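Local coordinates for transmembrane protein (Bartonella henselae, PDB 3PAM) that probably forms part of the peptide-binding component of an ABC-type oligopeptide transport system, as a domain of a family 5 extracellular solute-binding protein, at residues F32-H37 against A144-S149; E193-W198 against A221-I226. All coordinates share one frame; numbering follows the deposited sequence.

Interaction 1. Residues F32-H37 against A144-S149; sequences FEWVNH and ALAFQS
A146 offers a single methyl to two neighbouring residues of another helix, V35 and W34, a small worked example of one methyl serving two residues of a facing helix. Its CB meets V35 CG2 at 3.6 Å, the closest contact of the pair, and W34 CZ3 at 4.1 Å. The valine touches with one branch: CG2 lies anti to the carbonyl carbon and reaches the A146 methyl, whereas CG1, anti to the backbone N (chi1 154°), is 5.8 Å from A146 CB. W34 arrives differently. With CG also anti to the backbone N (chi1 -167°), the indole extends towards the second helix and presents the benzo end of the ring, whose CZ3 corner meets the methyl obliquely.

Helix 32-38 is thereby set beside helix 138-152, which packs through A144 and F147 onto strands 130-135 and 157-162 of the mixed sheet. The CA atoms of V35 and A146 are 7.0 Å apart. V35 also touches F30 and F40, and F147 meets the rings of F8 and F30, which makes F30 a neighbour shared by both helices; the backbone N of W34 is hydrogen-bonded to D31 OD1.

No hydrogen bond links the two segments, and the area buried between them is only 83 Å². The direct contact between them is purely apolar, so this interface has little directional preference of its own.

Interaction 2. Residues E193-W198 against A221-I226; sequences EQINRW and AMITAI
The backbone O of Q194 is gripped from its own helix by the N of W198 at 2.9 Å and, weakly, by the N of R197, while I223 CD1 rests 4.0 Å from it. This meeting belongs to an antiparallel helix pair in a protein of the family 5 solute-binding type: segments 193-198 and 221-226 run at 171° to each other, their axes 10.2 Å apart at closest approach.

I223 illustrates how one branched residue can serve three residues of a facing helix. Its CG1 arm, anti to the carbonyl carbon (chi1 -65°), carries CD1 to the Q194 carbonyl and to W198 CB, 4.0 Å away. The other branch, CG2, lies beside the carbonyl carbon and meets I195 CG1 at 4.0 Å, the two isoleucine side chains meeting at a slant, and it also approaches Q194 CB. No hydrogen bond spans the segments, and nearly half of their 180 Å² of buried surface comes from I223.

Beside these apolar contacts, E193 OE2 has two donors: Q194 NE2, which meets it from above the carboxylate plane, and the backbone N of G191. The W198 side chain starts towards the second segment, but its end leads away, and it meets I219 earlier on that helix and L246 of helix 232-249; a bound ethanol, probably from the crystallisation liquor, lies about 3 Å from it. Bent at chi2 (-51°), the Q194 chain brings OE1 into the indole plane at the ring edge, 3.4 Å from W198 CD1.

Overall arrangement
Interactions 1 and 2 show the same principle at opposite sides of the chain's centre: helix joined to helix mainly by apolar side chains. Their centres are 32 Å apart and their nearest atoms about 16 Å, so neither touches the other, and both segments of interaction 1 precede those of interaction 2 in sequence. The first ties a helix from early in the chain to one lying on the mixed sheet; the second lies in a helical region that also includes helices 65-71 and 232-249. The ethanol belongs to the neighbourhood of interaction 2, where the R197 carbonyl makes a weak hydrogen bond with it; probably from the crystallisation liquor, it is no evidence of the peptide site.

Interaction 1. Residues F32-H37 against A144-S149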
ATOM      1  N   PHE A  32       1.865  -6.646  11.681  1.00 48.56           N
ATOM      2  CA  PHE A  32       2.176  -7.893  10.968  1.00 49.48           C
ATOM      3  C   PHE A  32       2.731  -8.984  11.866  1.00 53.49           C
ATOM      4  O   PHE A  32       2.413 -10.169  11.677  1.00 55.01           O
ATOM      5  CB  PHE A  32       3.134  -7.637   9.799  1.00 49.57           C
ATOM      6  CG  PHE A  32       3.761  -8.877   9.254  1.00 51.62           C
ATOM      7  CD1 PHE A  32       2.982  -9.843   8.621  1.00 51.42           C
ATOM      8  CD2 PHE A  32       5.127  -9.095   9.387  1.00 53.97           C
ATOM      9  CE1 PHE A  32       3.548 -11.011   8.143  1.00 53.37           C
ATOM     10  CE2 PHE A  32       5.701 -10.256   8.901  1.00 57.18           C
ATOM     11  CZ  PHE A  32       4.908 -11.214   8.266  1.00 56.69           C
ATOM     12  N   GLU A  33       3.563  -8.592  12.824  1.00 73.58           N
ATOM     13  CA  GLU A  33       4.202  -9.546  13.745  1.00 76.75           C
ATOM     14  C   GLU A  33       3.217 -10.275  14.651  1.00 77.97           C
ATOM     15  O   GLU A  33       3.417 -11.450  14.949  1.00 80.46           O
ATOM     16  CB  GLU A  33       5.333  -8.889  14.553  1.00 77.36           C
ATOM     17  CG  GLU A  33       5.222  -7.382  14.702  1.00 75.02           C
ATOM     18  CD  GLU A  33       5.121  -6.646  13.370  1.00 72.86           C
ATOM     19  OE1 GLU A  33       4.107  -5.944  13.158  1.00 71.30           O
ATOM     20  OE2 GLU A  33       6.040  -6.775  12.533  1.00 73.19           O
ATOM     21  N   TRP A  34       2.154  -9.593  15.073  1.00 76.07           N
ATOM     22  CA  TRP A  34       1.071 -10.270  15.777  1.00 77.45           C
ATOM     23  C   TRP A  34       0.508 -11.368  14.884  1.00 79.08           C
ATOM     24  O   TRP A  34       0.437 -12.529  15.286  1.00 81.96           O
ATOM     25  CB  TRP A  34      -0.047  -9.303  16.186  1.00 74.68           C
ATOM     26  CG  TRP A  34      -1.008  -9.916  17.163  1.00 76.27           C
ATOM     27  CD1 TRP A  34      -0.950  -9.831  18.523  1.00 76.50           C
ATOM     28  CD2 TRP A  34      -2.154 -10.734  16.863  1.00 77.57           C
ATOM     29  NE1 TRP A  34      -1.987 -10.531  19.089  1.00 77.47           N
ATOM     30  CE2 TRP A  34      -2.741 -11.095  18.096  1.00 78.55           C
ATOM     31  CE3 TRP A  34      -2.747 -11.184  15.675  1.00 77.92           C
ATOM     32  CZ2 TRP A  34      -3.893 -11.889  18.180  1.00 80.71           C
ATOM     33  CZ3 TRP A  34      -3.893 -11.977  15.755  1.00 80.18           C
ATOM     34  CH2 TRP A  34      -4.453 -12.320  17.003  1.00 82.00           C
ATOM     35  N   VAL A  35       0.121 -10.985  13.669  1.00 77.26           N
ATOM     36  CA  VAL A  35      -0.454 -11.902  12.686  1.00 78.23           C
ATOM     37  C   VAL A  35       0.480 -13.067  12.394  1.00 80.74           C
ATOM     38  O   VAL A  35       0.058 -14.228  12.392  1.00 83.09           O
ATOM     39  CB  VAL A  35      -0.832 -11.150  11.374  1.00 74.75           C
ATOM     40  CG1 VAL A  35      -0.822 -12.080  10.158  1.00 74.05           C
ATOM     41  CG2 VAL A  35      -2.188 -10.472  11.525  1.00 72.34           C
ATOM     42  N   ASN A  36       1.752 -12.748  12.176  1.00 80.16           N
ATOM     43  CA  ASN A  36       2.741 -13.744  11.796  1.00 81.65           C
ATOM     44  C   ASN A  36       2.977 -14.788  12.879  1.00 84.87           C
ATOM     45  O   ASN A  36       3.153 -15.972  12.576  1.00 86.11           O
ATOM     46  CB  ASN A  36       4.057 -13.070  11.419  1.00 79.93           C
ATOM     47  CG  ASN A  36       4.852 -13.869  10.411  1.00 79.20           C
ATOM     48  OD1 ASN A  36       4.312 -14.737   9.722  1.00 79.52           O
ATOM     49  ND2 ASN A  36       6.141 -13.573  10.308  1.00 78.66           N
ATOM     50  N   HIS A  37       2.968 -14.345  14.135  1.00 85.83           N
ATOM     51  CA  HIS A  37       3.222 -15.223  15.271  1.00 88.19           C
ATOM     52  C   HIS A  37       1.950 -15.906  15.756  1.00 90.37           C
ATOM     53  O   HIS A  37       1.993 -17.052  16.208  1.00 92.09           O
ATOM     54  CB  HIS A  37       3.886 -14.457  16.417  1.00 87.46           C
ATOM     55  N   ALA A 144      -7.775  -9.877   8.012  1.00 37.57           N
ATOM     56  CA  ALA A 144      -8.579  -8.673   7.998  1.00 35.37           C
ATOM     57  C   ALA A 144      -9.169  -8.390   9.390  1.00 34.47           C
ATOM     58  O   ALA A 144      -9.299  -7.232   9.793  1.00 33.34           O
ATOM     59  CB  ALA A 144      -9.665  -8.763   6.941  1.00 34.38           C
ATOM     60  N   LEU A 145      -9.505  -9.451  10.111  1.00 35.52           N
ATOM     61  CA  LEU A 145     -10.084  -9.344  11.447  1.00 34.74           C
ATOM     62  C   LEU A 145      -9.047  -8.882  12.446  1.00 36.01           C
ATOM     63  O   LEU A 145      -9.352  -8.102  13.347  1.00 36.98           O
ATOM     64  CB  LEU A 145     -10.679 -10.681  11.868  1.00 35.35           C
ATOM     65  CG  LEU A 145     -12.033 -11.072  11.267  1.00 33.21           C
ATOM     66  CD1 LEU A 145     -12.308 -12.543  11.533  1.00 30.72           C
ATOM     67  CD2 LEU A 145     -13.147 -10.177  11.842  1.00 28.92           C
ATOM     68  N   ALA A 146      -7.816  -9.347  12.275  1.00 37.00           N
ATOM     69  CA  ALA A 146      -6.691  -8.840  13.055  1.00 37.64           C
ATOM     70  C   ALA A 146      -6.445  -7.354  12.770  1.00 36.55           C
ATOM     71  O   ALA A 146      -6.175  -6.581  13.675  1.00 37.81           O
ATOM     72  CB  ALA A 146      -5.439  -9.662  12.753  1.00 39.19           C
ATOM     73  N   PHE A 147      -6.532  -6.952  11.508  1.00 35.86           N
ATOM     74  CA  PHE A 147      -6.408  -5.533  11.158  1.00 34.79           C
ATOM     75  C   PHE A 147      -7.524  -4.739  11.826  1.00 33.94           C
ATOM     76  O   PHE A 147      -7.272  -3.684  12.387  1.00 34.64           O
ATOM     77  CB  PHE A 147      -6.401  -5.338   9.637  1.00 33.35           C
ATOM     78  CG  PHE A 147      -5.963  -3.961   9.183  1.00 32.05           C
ATOM     79  CD1 PHE A 147      -5.149  -3.154   9.965  1.00 32.86           C
ATOM     80  CD2 PHE A 147      -6.342  -3.492   7.938  1.00 31.39           C
ATOM     81  CE1 PHE A 147      -4.758  -1.885   9.507  1.00 33.77           C
ATOM     82  CE2 PHE A 147      -5.941  -2.235   7.487  1.00 31.03           C
ATOM     83  CZ  PHE A 147      -5.155  -1.432   8.263  1.00 28.37           C
ATOM     84  N   GLN A 148      -8.741  -5.283  11.805  1.00 39.18           N
ATOM     85  CA  GLN A 148      -9.908  -4.640  12.416  1.00 38.46           C
ATOM     86  C   GLN A 148      -9.631  -4.233  13.867  1.00 39.55           C
ATOM     87  O   GLN A 148      -9.900  -3.094  14.263  1.00 39.30           O
ATOM     88  CB  GLN A 148     -11.134  -5.555  12.330  1.00 39.32           C
ATOM     89  CG  GLN A 148     -12.359  -5.076  13.140  1.00 38.49           C
ATOM     90  CD  GLN A 148     -13.539  -5.997  12.968  1.00 41.60           C
ATOM     91  OE1 GLN A 148     -14.515  -5.654  12.306  1.00 43.78           O
ATOM     92  NE2 GLN A 148     -13.451  -7.189  13.544  1.00 43.27           N
ATOM     93  N   SER A 149      -9.065  -5.169  14.628  1.00 41.80           N
ATOM     94  CA  SER A 149      -8.683  -4.959  16.025  1.00 43.19           C
ATOM     95  C   SER A 149      -7.651  -3.838  16.228  1.00 42.82           C
ATOM     96  O   SER A 149      -7.770  -3.030  17.155  1.00 43.42           O
ATOM     97  CB  SER A 149      -8.150  -6.265  16.603  1.00 45.80           C
ATOM     98  OG  SER A 149      -7.353  -6.006  17.739  1.00 49.65           O
TER

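Interaction 2. Residues E193-W198 against A221-I226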
ATOM      1  N   GLU A 193       2.835  -4.715 -18.483  1.00 40.60           N
ATOM      2  CA  GLU A 193       1.797  -4.973 -17.489  1.00 39.25           C
ATOM      3  C   GLU A 193       1.746  -3.857 -16.438  1.00 37.60           C
ATOM      4  O   GLU A 193       0.720  -3.695 -15.779  1.00 37.05           O
ATOM      5  CB  GLU A 193       1.936  -6.359 -16.840  1.00 39.75           C
ATOM      6  CG  GLU A 193       3.009  -6.478 -15.774  1.00 37.83           C
ATOM      7  CD  GLU A 193       4.393  -6.370 -16.341  1.00 38.70           C
ATOM      8  OE1 GLU A 193       4.521  -6.362 -17.595  1.00 41.98           O
ATOM      9  OE2 GLU A 193       5.354  -6.294 -15.546  1.00 36.87           O
ATOM     10  N   GLN A 194       2.835  -3.086 -16.315  1.00 37.33           N
ATOM     11  CA  GLN A 194       2.906  -2.001 -15.343  1.00 35.51           C
ATOM     12  C   GLN A 194       1.838  -0.959 -15.637  1.00 35.24           C
ATOM     13  O   GLN A 194       1.254  -0.409 -14.706  1.00 34.89           O
ATOM     14  CB  GLN A 194       4.293  -1.335 -15.305  1.00 36.48           C
ATOM     15  CG  GLN A 194       5.467  -2.201 -14.782  1.00 35.68           C
ATOM     16  CD  GLN A 194       5.170  -2.848 -13.455  1.00 35.53           C
ATOM     17  OE1 GLN A 194       4.775  -2.174 -12.492  1.00 37.44           O
ATOM     18  NE2 GLN A 194       5.338  -4.156 -13.384  1.00 34.38           N
ATOM     19  N   ILE A 195       1.565  -0.712 -16.922  1.00 35.61           N
ATOM     20  CA  ILE A 195       0.580   0.285 -17.323  1.00 35.43           C
ATOM     21  C   ILE A 195      -0.804  -0.085 -16.808  1.00 35.26           C
ATOM     22  O   ILE A 195      -1.543   0.782 -16.357  1.00 34.45           O
ATOM     23  CB  ILE A 195       0.511   0.469 -18.866  1.00 37.39           C
ATOM     24  CG1 ILE A 195       1.910   0.595 -19.481  1.00 38.26           C
ATOM     25  CG2 ILE A 195      -0.383   1.668 -19.257  1.00 36.77           C
ATOM     26  CD1 ILE A 195       1.912   0.557 -21.040  1.00 35.36           C
ATOM     27  N   ASN A 196      -1.154  -1.370 -16.922  1.00 36.23           N
ATOM     28  CA  ASN A 196      -2.417  -1.902 -16.420  1.00 36.02           C
ATOM     29  C   ASN A 196      -2.521  -1.809 -14.884  1.00 34.94           C
ATOM     30  O   ASN A 196      -3.604  -1.642 -14.332  1.00 34.93           O
ATOM     31  CB  ASN A 196      -2.547  -3.353 -16.878  1.00 37.10           C
ATOM     32  CG  ASN A 196      -3.951  -3.896 -16.738  1.00 37.85           C
ATOM     33  OD1 ASN A 196      -4.934  -3.169 -16.871  1.00 38.80           O
ATOM     34  ND2 ASN A 196      -4.051  -5.195 -16.478  1.00 40.05           N
ATOM     35  N   ARG A 197      -1.394  -1.883 -14.190  1.00 34.51           N
ATOM     36  CA  ARG A 197      -1.419  -1.859 -12.717  1.00 33.38           C
ATOM     37  C   ARG A 197      -1.457  -0.457 -12.119  1.00 32.73           C
ATOM     38  O   ARG A 197      -2.182  -0.212 -11.151  1.00 33.19           O
ATOM     39  CB  ARG A 197      -0.201  -2.584 -12.157  1.00 33.41           C
ATOM     40  CG  ARG A 197      -0.041  -3.994 -12.633  1.00 35.52           C
ATOM     41  CD  ARG A 197       1.275  -4.571 -12.125  1.00 37.13           C
ATOM     42  NE  ARG A 197       1.266  -6.033 -12.174  1.00 37.93           N
ATOM     43  CZ  ARG A 197       2.264  -6.802 -11.745  1.00 39.31           C
ATOM     44  NH1 ARG A 197       3.376  -6.272 -11.224  1.00 37.22           N
ATOM     45  NH2 ARG A 197       2.145  -8.117 -11.840  1.00 42.02           N
ATOM     46  N   TRP A 198      -0.666   0.457 -12.671  1.00 32.51           N
ATOM     47  CA  TRP A 198      -0.397   1.720 -11.980  1.00 32.43           C
ATOM     48  C   TRP A 198      -0.708   2.993 -12.746  1.00 33.35           C
ATOM     49  O   TRP A 198      -0.694   4.064 -12.147  1.00 33.82           O
ATOM     50  CB  TRP A 198       1.069   1.794 -11.578  1.00 32.58           C
ATOM     51  CG  TRP A 198       1.476   0.703 -10.681  1.00 30.86           C
ATOM     52  CD1 TRP A 198       2.296  -0.321 -10.980  1.00 31.56           C
ATOM     53  CD2 TRP A 198       1.051   0.506  -9.342  1.00 30.83           C
ATOM     54  NE1 TRP A 198       2.430  -1.151  -9.910  1.00 31.30           N
ATOM     55  CE2 TRP A 198       1.678  -0.666  -8.878  1.00 31.52           C
ATOM     56  CE3 TRP A 198       0.208   1.216  -8.474  1.00 30.54           C
ATOM     57  CZ2 TRP A 198       1.493  -1.160  -7.579  1.00 29.80           C
ATOM     58  CZ3 TRP A 198       0.033   0.744  -7.199  1.00 30.63           C
ATOM     59  CH2 TRP A 198       0.674  -0.443  -6.759  1.00 31.84           C
ATOM     60  N   ALA A 221       5.306   8.758 -15.659  1.00 39.18           N
ATOM     61  CA  ALA A 221       6.653   9.096 -16.097  1.00 40.35           C
ATOM     62  C   ALA A 221       7.686   7.988 -15.860  1.00 39.52           C
ATOM     63  O   ALA A 221       8.473   7.694 -16.747  1.00 39.67           O
ATOM     64  CB  ALA A 221       7.128  10.435 -15.471  1.00 42.63           C
HETATM   65  N   MSE A 222       7.695   7.392 -14.665  1.00 39.59           N
HETATM   66  CA  MSE A 222       8.606   6.281 -14.377  1.00 39.85           C
HETATM   67  C   MSE A 222       8.308   5.063 -15.271  1.00 38.35           C
HETATM   68  O   MSE A 222       9.225   4.428 -15.777  1.00 37.51           O
HETATM   69  CB  MSE A 222       8.559   5.879 -12.912  1.00 40.77           C
HETATM   70  CG  MSE A 222       9.136   6.901 -11.937  1.00 45.92           C
HETATM   71 SE   MSE A 222      10.720   7.824 -12.612  1.00 53.38          SE
HETATM   72  CE  MSE A 222       9.901   9.416 -13.408  1.00 51.06           C
ATOM     73  N   ILE A 223       7.023   4.774 -15.472  1.00 37.61           N
ATOM     74  CA  ILE A 223       6.617   3.648 -16.295  1.00 37.65           C
ATOM     75  C   ILE A 223       7.123   3.849 -17.719  1.00 38.24           C
ATOM     76  O   ILE A 223       7.641   2.912 -18.320  1.00 38.85           O
ATOM     77  CB  ILE A 223       5.091   3.418 -16.281  1.00 37.69           C
ATOM     78  CG1 ILE A 223       4.621   3.008 -14.885  1.00 37.88           C
ATOM     79  CG2 ILE A 223       4.707   2.292 -17.260  1.00 39.20           C
ATOM     80  CD1 ILE A 223       3.123   3.115 -14.701  1.00 36.82           C
ATOM     81  N   THR A 224       6.988   5.070 -18.230  1.00 38.63           N
ATOM     82  CA  THR A 224       7.491   5.432 -19.541  1.00 39.91           C
ATOM     83  C   THR A 224       8.997   5.290 -19.610  1.00 40.21           C
ATOM     84  O   THR A 224       9.531   4.889 -20.652  1.00 41.51           O
ATOM     85  CB  THR A 224       7.073   6.868 -19.945  1.00 42.16           C
ATOM     86  OG1 THR A 224       5.669   6.891 -20.230  1.00 42.85           O
ATOM     87  CG2 THR A 224       7.829   7.348 -21.213  1.00 43.45           C
ATOM     88  N   ALA A 225       9.676   5.603 -18.507  1.00 39.69           N
ATOM     89  CA  ALA A 225      11.135   5.490 -18.432  1.00 40.32           C
ATOM     90  C   ALA A 225      11.614   4.029 -18.448  1.00 39.25           C
ATOM     91  O   ALA A 225      12.619   3.704 -19.080  1.00 40.52           O
ATOM     92  CB  ALA A 225      11.690   6.248 -17.209  1.00 40.65           C
ATOM     93  N   ILE A 226      10.888   3.166 -17.748  1.00 38.17           N
ATOM     94  CA  ILE A 226      11.155   1.728 -17.715  1.00 37.86           C
ATOM     95  C   ILE A 226      11.048   1.136 -19.124  1.00 38.60           C
ATOM     96  O   ILE A 226      11.951   0.456 -19.586  1.00 38.71           O
ATOM     97  CB  ILE A 226      10.180   1.011 -16.753  1.00 37.71           C
ATOM     98  CG1 ILE A 226      10.443   1.432 -15.300  1.00 37.91           C
ATOM     99  CG2 ILE A 226      10.299  -0.499 -16.877  1.00 38.55           C
ATOM    100  CD1 ILE A 226       9.233   1.296 -14.368  1.00 33.44           C
TER